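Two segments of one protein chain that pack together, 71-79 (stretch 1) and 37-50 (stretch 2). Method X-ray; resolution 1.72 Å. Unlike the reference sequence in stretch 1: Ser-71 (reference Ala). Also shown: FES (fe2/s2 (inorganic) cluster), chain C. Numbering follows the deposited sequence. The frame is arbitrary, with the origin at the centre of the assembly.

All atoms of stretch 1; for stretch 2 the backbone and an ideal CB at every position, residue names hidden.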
ATOM      1  N   SER A  71      -0.317  26.162 -14.006  1.00 44.32           N
ATOM      2  CA  SER A  71       0.249  25.545 -15.195  1.00 46.18           C
ATOM      3  C   SER A  71      -0.591  24.381 -15.706  1.00 48.43           C
ATOM      4  O   SER A  71      -0.221  23.768 -16.715  1.00 52.79           O
ATOM      5  CB  SER A  71       1.682  25.079 -14.918  1.00 40.83           C
ATOM      6  OG  SER A  71       1.696  23.860 -14.201  1.00 50.92           O
ATOM      7  N   GLY A  72      -1.697  24.065 -15.044  1.00 39.05           N
ATOM      8  CA  GLY A  72      -2.621  23.060 -15.520  1.00 34.39           C
ATOM      9  C   GLY A  72      -2.443  21.665 -14.947  1.00 32.85           C
ATOM     10  O   GLY A  72      -2.982  20.711 -15.517  1.00 34.74           O
ATOM     11  N   LEU A  73      -1.699  21.513 -13.863  1.00 30.59           N
ATOM     12  CA  LEU A  73      -1.574  20.208 -13.227  1.00 26.62           C
ATOM     13  C   LEU A  73      -2.712  20.001 -12.233  1.00 28.28           C
ATOM     14  O   LEU A  73      -3.358  20.950 -11.782  1.00 27.37           O
ATOM     15  CB  LEU A  73      -0.227  20.063 -12.518  1.00 29.55           C
ATOM     16  CG  LEU A  73       1.022  20.318 -13.364  1.00 37.46           C
ATOM     17  CD1 LEU A  73       2.258  19.883 -12.594  1.00 35.80           C
ATOM     18  CD2 LEU A  73       0.934  19.602 -14.707  1.00 37.23           C
ATOM     19  N   ALA A  74      -2.944  18.735 -11.889  1.00 26.33           N
ATOM     20  CA  ALA A  74      -3.993  18.357 -10.948  1.00 24.44           C
ATOM     21  C   ALA A  74      -3.605  17.038 -10.297  1.00 24.53           C
ATOM     22  O   ALA A  74      -2.687  16.352 -10.743  1.00 22.12           O
ATOM     23  CB  ALA A  74      -5.353  18.226 -11.648  1.00 22.15           C
ATOM     24  N   LEU A  75      -4.306  16.701  -9.222  1.00 20.77           N
ATOM     25  CA  LEU A  75      -4.212  15.377  -8.614  1.00 19.84           C
ATOM     26  C   LEU A  75      -5.449  14.585  -9.015  1.00 18.48           C
ATOM     27  O   LEU A  75      -6.578  14.991  -8.706  1.00 21.44           O
ATOM     28  CB  LEU A  75      -4.119  15.465  -7.091  1.00 22.83           C
ATOM     29  CG  LEU A  75      -2.959  16.250  -6.494  1.00 22.24           C
ATOM     30  CD1 LEU A  75      -3.037  16.185  -4.969  1.00 23.14           C
ATOM     31  CD2 LEU A  75      -1.637  15.675  -7.017  1.00 23.49           C
ATOM     32  N   ALA A  76      -5.237  13.454  -9.692  1.00 20.96           N
ATOM     33  CA  ALA A  76      -6.367  12.637 -10.132  1.00 22.79           C
ATOM     34  C   ALA A  76      -7.288  12.249  -8.977  1.00 18.04           C
ATOM     35  O   ALA A  76      -8.504  12.137  -9.167  1.00 19.47           O
ATOM     36  CB  ALA A  76      -5.867  11.381 -10.844  1.00 18.75           C
ATOM     37  N   CYS A  77      -6.740  12.002  -7.788  1.00 18.68           N
ATOM     38  CA  CYS A  77      -7.614  11.571  -6.697  1.00 19.73           C
ATOM     39  C   CYS A  77      -8.368  12.719  -6.048  1.00 22.53           C
ATOM     40  O   CYS A  77      -9.262  12.467  -5.230  1.00 20.93           O
ATOM     41  CB  CYS A  77      -6.823  10.832  -5.610  1.00 16.00           C
ATOM     42  SG  CYS A  77      -5.688  11.922  -4.730  1.00 19.00           S
ATOM     43  N   GLN A  78      -8.052  13.971  -6.393  1.00 19.84           N
ATOM     44  CA  GLN A  78      -8.785  15.101  -5.850  1.00 21.10           C
ATOM     45  C   GLN A  78      -9.594  15.837  -6.903  1.00 25.74           C
ATOM     46  O   GLN A  78     -10.561  16.519  -6.556  1.00 29.16           O
ATOM     47  CB  GLN A  78      -7.805  16.079  -5.182  1.00 20.65           C
ATOM     48  CG  GLN A  78      -6.964  15.399  -4.133  1.00 22.75           C
ATOM     49  CD  GLN A  78      -7.818  14.967  -2.967  1.00 27.00           C
ATOM     50  OE1 GLN A  78      -8.617  15.759  -2.453  1.00 30.47           O
ATOM     51  NE2 GLN A  78      -7.690  13.715  -2.561  1.00 23.93           N
ATOM     52  N   ALA A  79      -9.252  15.676  -8.176  1.00 23.17           N
ATOM     53  CA  ALA A  79      -9.845  16.485  -9.230  1.00 22.83           C
ATOM     54  C   ALA A  79     -11.172  15.892  -9.690  1.00 26.41           C
ATOM     55  O   ALA A  79     -11.273  14.688  -9.949  1.00 25.55           O
ATOM     56  CB  ALA A  79      -8.876  16.597 -10.412  1.00 25.08           C
ATOM     57  N   UNK A  37      -2.468   6.538  -2.449  1.00 14.48           N
ATOM     58  CA  UNK A  37      -3.074   6.976  -1.191  1.00 14.26           C
ATOM     59  C   UNK A  37      -4.543   7.357  -1.340  1.00 18.38           C
ATOM     60  O   UNK A  37      -5.307   7.249  -0.373  1.00 17.29           O
ATOM     61  CB  UNK A  37      -2.295   8.166  -0.628  1.00 14.26           C
ATOM     62  N   UNK A  38      -4.944   7.828  -2.531  1.00 19.52           N
ATOM     63  CA  UNK A  38      -6.317   8.287  -2.799  1.00 19.27           C
ATOM     64  C   UNK A  38      -6.771   9.343  -1.793  1.00 21.44           C
ATOM     65  O   UNK A  38      -7.963   9.486  -1.519  1.00 20.88           O
ATOM     66  CB  UNK A  38      -7.285   7.102  -2.772  1.00 19.27           C
ATOM     67  N   UNK A  39      -5.825  10.112  -1.248  1.00 17.55           N
ATOM     68  CA  UNK A  39      -6.184  11.137  -0.277  1.00 16.19           C
ATOM     69  C   UNK A  39      -5.381  12.419  -0.443  1.00 18.94           C
ATOM     70  O   UNK A  39      -5.425  13.279   0.450  1.00 21.65           O
ATOM     71  CB  UNK A  39      -5.994  10.595   1.141  1.00 16.19           C
ATOM     72  N   UNK A  40      -4.644  12.581  -1.547  1.00 18.74           N
ATOM     73  CA  UNK A  40      -3.963  13.826  -1.842  1.00 20.62           C
ATOM     74  C   UNK A  40      -2.603  14.012  -1.201  1.00 25.11           C
ATOM     75  O   UNK A  40      -2.038  15.109  -1.299  1.00 25.85           O
ATOM     76  CB  UNK A  40      -4.862  14.990  -1.418  1.00 20.62           C
ATOM     77  N   UNK A  41      -2.049  12.986  -0.560  1.00 21.58           N
ATOM     78  CA  UNK A  41      -0.792  13.169   0.160  1.00 23.07           C
ATOM     79  C   UNK A  41       0.421  12.595  -0.558  1.00 21.43           C
ATOM     80  O   UNK A  41       1.531  13.102  -0.355  1.00 27.43           O
ATOM     81  CB  UNK A  41      -0.901  12.530   1.546  1.00 23.07           C
ATOM     82  N   UNK A  42       0.262  11.559  -1.382  1.00 20.71           N
ATOM     83  CA  UNK A  42       1.457  10.922  -1.937  1.00 22.48           C
ATOM     84  C   UNK A  42       1.957  11.635  -3.187  1.00 24.65           C
ATOM     85  O   UNK A  42       3.152  11.549  -3.513  1.00 24.98           O
ATOM     86  CB  UNK A  42       1.169   9.455  -2.261  1.00 22.48           C
ATOM     87  N   UNK A  43       1.072  12.330  -3.892  1.00 19.94           N
ATOM     88  CA  UNK A  43       1.430  13.067  -5.092  1.00 22.36           C
ATOM     89  C   UNK A  43       1.659  12.241  -6.344  1.00 25.57           C
ATOM     90  O   UNK A  43       1.937  12.826  -7.403  1.00 24.32           O
ATOM     91  CB  UNK A  43       2.697  13.877  -4.810  1.00 22.36           C
ATOM     92  N   UNK A  44       1.545  10.908  -6.276  1.00 21.69           N
ATOM     93  CA  UNK A  44       1.878  10.083  -7.437  1.00 16.41           C
ATOM     94  C   UNK A  44       0.808  10.097  -8.521  1.00 17.77           C
ATOM     95  O   UNK A  44       1.101   9.688  -9.654  1.00 19.33           O
ATOM     96  CB  UNK A  44       2.120   8.640  -6.989  1.00 16.41           C
ATOM     97  N   UNK A  45      -0.408  10.576  -8.231  1.00 19.35           N
ATOM     98  CA  UNK A  45      -1.452  10.628  -9.248  1.00 19.99           C
ATOM     99  C   UNK A  45      -1.477  11.954 -10.003  1.00 19.59           C
ATOM    100  O   UNK A  45      -2.465  12.252 -10.673  1.00 20.38           O
ATOM    101  CB  UNK A  45      -2.816  10.381  -8.601  1.00 19.99           C
ATOM    102  N   UNK A  46      -0.416  12.748  -9.900  1.00 18.82           N
ATOM    103  CA  UNK A  46      -0.392  14.048 -10.555  1.00 19.45           C
ATOM    104  C   UNK A  46      -0.561  13.880 -12.065  1.00 21.35           C
ATOM    105  O   UNK A  46      -0.018  12.948 -12.673  1.00 22.15           O
ATOM    106  CB  UNK A  46       0.911  14.786 -10.239  1.00 19.45           C
ATOM    107  N   UNK A  47      -1.325  14.786 -12.658  1.00 25.78           N
ATOM    108  CA  UNK A  47      -1.729  14.735 -14.053  1.00 25.00           C
ATOM    109  C   UNK A  47      -1.517  16.106 -14.664  1.00 24.00           C
ATOM    110  O   UNK A  47      -1.572  17.115 -13.961  1.00 26.99           O
ATOM    111  CB  UNK A  47      -3.185  14.287 -14.197  1.00 25.00           C
ATOM    112  N   UNK A  48      -1.308  16.147 -15.979  1.00 21.75           N
ATOM    113  CA  UNK A  48      -1.467  17.387 -16.731  1.00 23.23           C
ATOM    114  C   UNK A  48      -2.847  17.396 -17.367  1.00 26.68           C
ATOM    115  O   UNK A  48      -3.226  16.442 -18.055  1.00 24.09           O
ATOM    116  CB  UNK A  48      -0.375  17.538 -17.792  1.00 23.23           C
ATOM    117  N   UNK A  49      -3.603  18.465 -17.134  1.00 25.01           N
ATOM    118  CA  UNK A  49      -4.882  18.638 -17.810  1.00 25.98           C
ATOM    119  C   UNK A  49      -4.586  19.208 -19.192  1.00 27.54           C
ATOM    120  O   UNK A  49      -4.097  20.331 -19.310  1.00 32.02           O
ATOM    121  CB  UNK A  49      -5.824  19.546 -17.017  1.00 25.98           C
ATOM    122  N   UNK A  50      -4.875  18.434 -20.237  1.00 27.37           N
ATOM    123  CA  UNK A  50      -4.584  18.864 -21.606  1.00 28.80           C
ATOM    124  C   UNK A  50      -5.708  19.694 -22.206  1.00 30.42           C
ATOM    125  O   UNK A  50      -5.445  20.636 -22.958  1.00 33.79           O
ATOM    126  CB  UNK A  50      -4.319  17.646 -22.493  1.00 28.80           C
TER
HETATM  127 FE1  FES C 402      -1.936   9.934  -3.638  1.00 18.21          FE
HETATM  128 FE2  FES C 402      -3.510  11.111  -5.362  1.00 18.32          FE
HETATM  129  S1  FES C 402      -2.072  12.097  -4.077  1.00 20.50           S
HETATM  130  S2  FES C 402      -3.256   8.942  -5.090  1.00 17.22           S

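At position 37, CB points sideways with no atom of stretch 1 near, but the cluster lies close by. A metal ligand suits it, and Cys-37 binds FE1 through SG at 2.4 Å; the same sulfur accepts hydrogen bonds from the backbone N of 39, 41 and 42. At 38, phi is positive and CB points away from stretch 1. Glycine, asparagine or aspartate would tolerate these angles. Asn-38 turns its end back, and a water bridges its OD1 to Cys-77 O. At 39, CB points away, leaving room for many polar residues; Gln-39 reaches toward the side chain of 41.

Position 40 is more restrictive. Its phi is 84°, and an ideal CB would lie 3.3 Å from Gln-78 NE2, so glycine is the natural choice. Gly-40 leaves its CA 3.4 Å from FES S1.

At 41, CB points away from stretch 1, and small polar side chains are among several that fit; Thr-41 OG1 accepts a hydrogen bond from Gln-39 NE2 at 3.0 Å. Position 42, beyond reach of stretch 1, borders the cluster instead: Cys-42 SG binds FE1 at 2.3 Å. Positive phi favours glycine at 43, and Gly-43 opens the type I turn that ends at 46. At 44, CB again points away and the choice is wide; Thr-44 N donates to Cys-42 SG at 3.3 Å.

At 45, CB points toward stretch 1, 3.9 Å from Ala-76 CB and with FE2 nearby. A small residue would fit, but the iron calls for a ligand. Cys-45 SG binds FE2 at 2.4 Å, as does Cys-77 SG, so one iron ties the two stretches together. Cys-45 SG also accepts a hydrogen bond from Cys-77 N (3.4 Å), while Cys-45 O receives one from Ala-76 N (3.2 Å).

The antiparallel strand pairing begins at 46, whose CB shares a face with Leu-73 and Leu-75. A long, partly aliphatic chain or a leucine could lie there; Lys-46 brings CD within 4.1 Å of Leu-73 CD1.

Position 47 points to the other face, with Ala-74. A branched apolar residue would suit it. Leu-47 places CD1 3.6 Å from Ala-76 CB, and its backbone pairs with Ala-74: Leu-47 N to Ala-74 O at 2.8 Å, Ala-74 N to Leu-47 O at 3.0 Å.

At 48, CB lies 3.9 Å from Leu-73 CD2, so any side chain with an aliphatic base would serve; it is Gln-48. At 49, CA-to-CB points sideways, suiting a compact apolar residue. Val-49 CG2 meets Ala-74 CB at 4.1 Å, and Val-49 N donates to Gly-72 O at 2.8 Å. At 50, CB points away, little constrained; it is Leu-50.

Stretch 2 (37-50) CNQGTCGTCKLQVL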
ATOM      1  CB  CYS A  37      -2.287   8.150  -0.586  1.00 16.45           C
ATOM      2  SG  CYS A  37      -2.641   9.773  -1.336  1.00 18.15           S
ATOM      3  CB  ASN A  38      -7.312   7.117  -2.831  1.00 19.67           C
ATOM      4  CG  ASN A  38      -8.592   7.454  -3.596  1.00 24.82           C
ATOM      5  OD1 ASN A  38      -8.583   8.277  -4.524  1.00 22.44           O
ATOM      6  ND2 ASN A  38      -9.709   6.850  -3.184  1.00 23.55           N
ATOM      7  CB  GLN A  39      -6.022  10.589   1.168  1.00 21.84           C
ATOM      8  CG  GLN A  39      -4.566  10.412   1.586  1.00 19.34           C
ATOM      9  CD  GLN A  39      -4.407   9.970   3.036  1.00 22.24           C
ATOM     10  OE1 GLN A  39      -5.366   9.525   3.673  1.00 21.45           O
ATOM     11  NE2 GLN A  39      -3.189  10.092   3.561  1.00 20.01           N
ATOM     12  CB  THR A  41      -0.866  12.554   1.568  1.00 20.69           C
ATOM     13  OG1 THR A  41      -1.303  11.194   1.485  1.00 20.51           O
ATOM     14  CG2 THR A  41      -1.819  13.350   2.455  1.00 22.98           C
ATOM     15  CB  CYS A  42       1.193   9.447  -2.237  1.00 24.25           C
ATOM     16  SG  CYS A  42       0.252   9.117  -3.759  1.00 20.66           S
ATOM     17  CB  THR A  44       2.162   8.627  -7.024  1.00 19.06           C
ATOM     18  OG1 THR A  44       0.965   8.012  -6.530  1.00 19.45           O
ATOM     19  CG2 THR A  44       3.224   8.578  -5.936  1.00 22.52           C
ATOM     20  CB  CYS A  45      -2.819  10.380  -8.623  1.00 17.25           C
ATOM     21  SG  CYS A  45      -3.345  11.802  -7.637  1.00 19.36           S
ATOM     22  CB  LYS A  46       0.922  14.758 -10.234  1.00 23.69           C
ATOM     23  CG  LYS A  46       0.899  16.263 -10.468  1.00 25.98           C
ATOM     24  CD  LYS A  46       2.105  16.927  -9.828  1.00 32.84           C
ATOM     25  CE  LYS A  46       1.870  17.207  -8.354  1.00 36.53           C
ATOM     26  NZ  LYS A  46       3.092  17.771  -7.697  1.00 38.76           N
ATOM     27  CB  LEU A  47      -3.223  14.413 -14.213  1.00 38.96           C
ATOM     28  CG  LEU A  47      -3.898  13.159 -13.691  1.00 32.10           C
ATOM     29  CD1 LEU A  47      -5.385  13.303 -13.830  1.00 33.28           C
ATOM     30  CD2 LEU A  47      -3.406  12.008 -14.517  1.00 42.38           C
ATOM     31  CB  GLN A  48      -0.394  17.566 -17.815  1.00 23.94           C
ATOM     32  CG  GLN A  48      -0.619  18.855 -18.639  1.00 28.70           C
ATOM     33  CD  GLN A  48       0.221  18.934 -19.914  1.00 41.95           C
ATOM     34  OE1 GLN A  48       0.851  17.963 -20.325  1.00 36.76           O
ATOM     35  NE2 GLN A  48       0.220  20.105 -20.550  1.00 46.63           N
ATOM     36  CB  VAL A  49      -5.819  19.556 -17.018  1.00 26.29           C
ATOM     37  CG1 VAL A  49      -7.094  19.792 -17.800  1.00 29.81           C
ATOM     38  CG2 VAL A  49      -6.128  18.927 -15.661  1.00 28.01           C
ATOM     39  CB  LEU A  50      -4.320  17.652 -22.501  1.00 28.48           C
ATOM     40  CG  LEU A  50      -3.165  16.752 -22.043  1.00 28.21           C
ATOM     41  CD1 LEU A  50      -3.207  15.381 -22.723  1.00 30.20           C
ATOM     42  CD2 LEU A  50      -1.838  17.442 -22.327  1.00 32.08           C
TER
HETATM   43  O   HOH W   1     -10.616   9.898  -5.256  1.00 25.15           O
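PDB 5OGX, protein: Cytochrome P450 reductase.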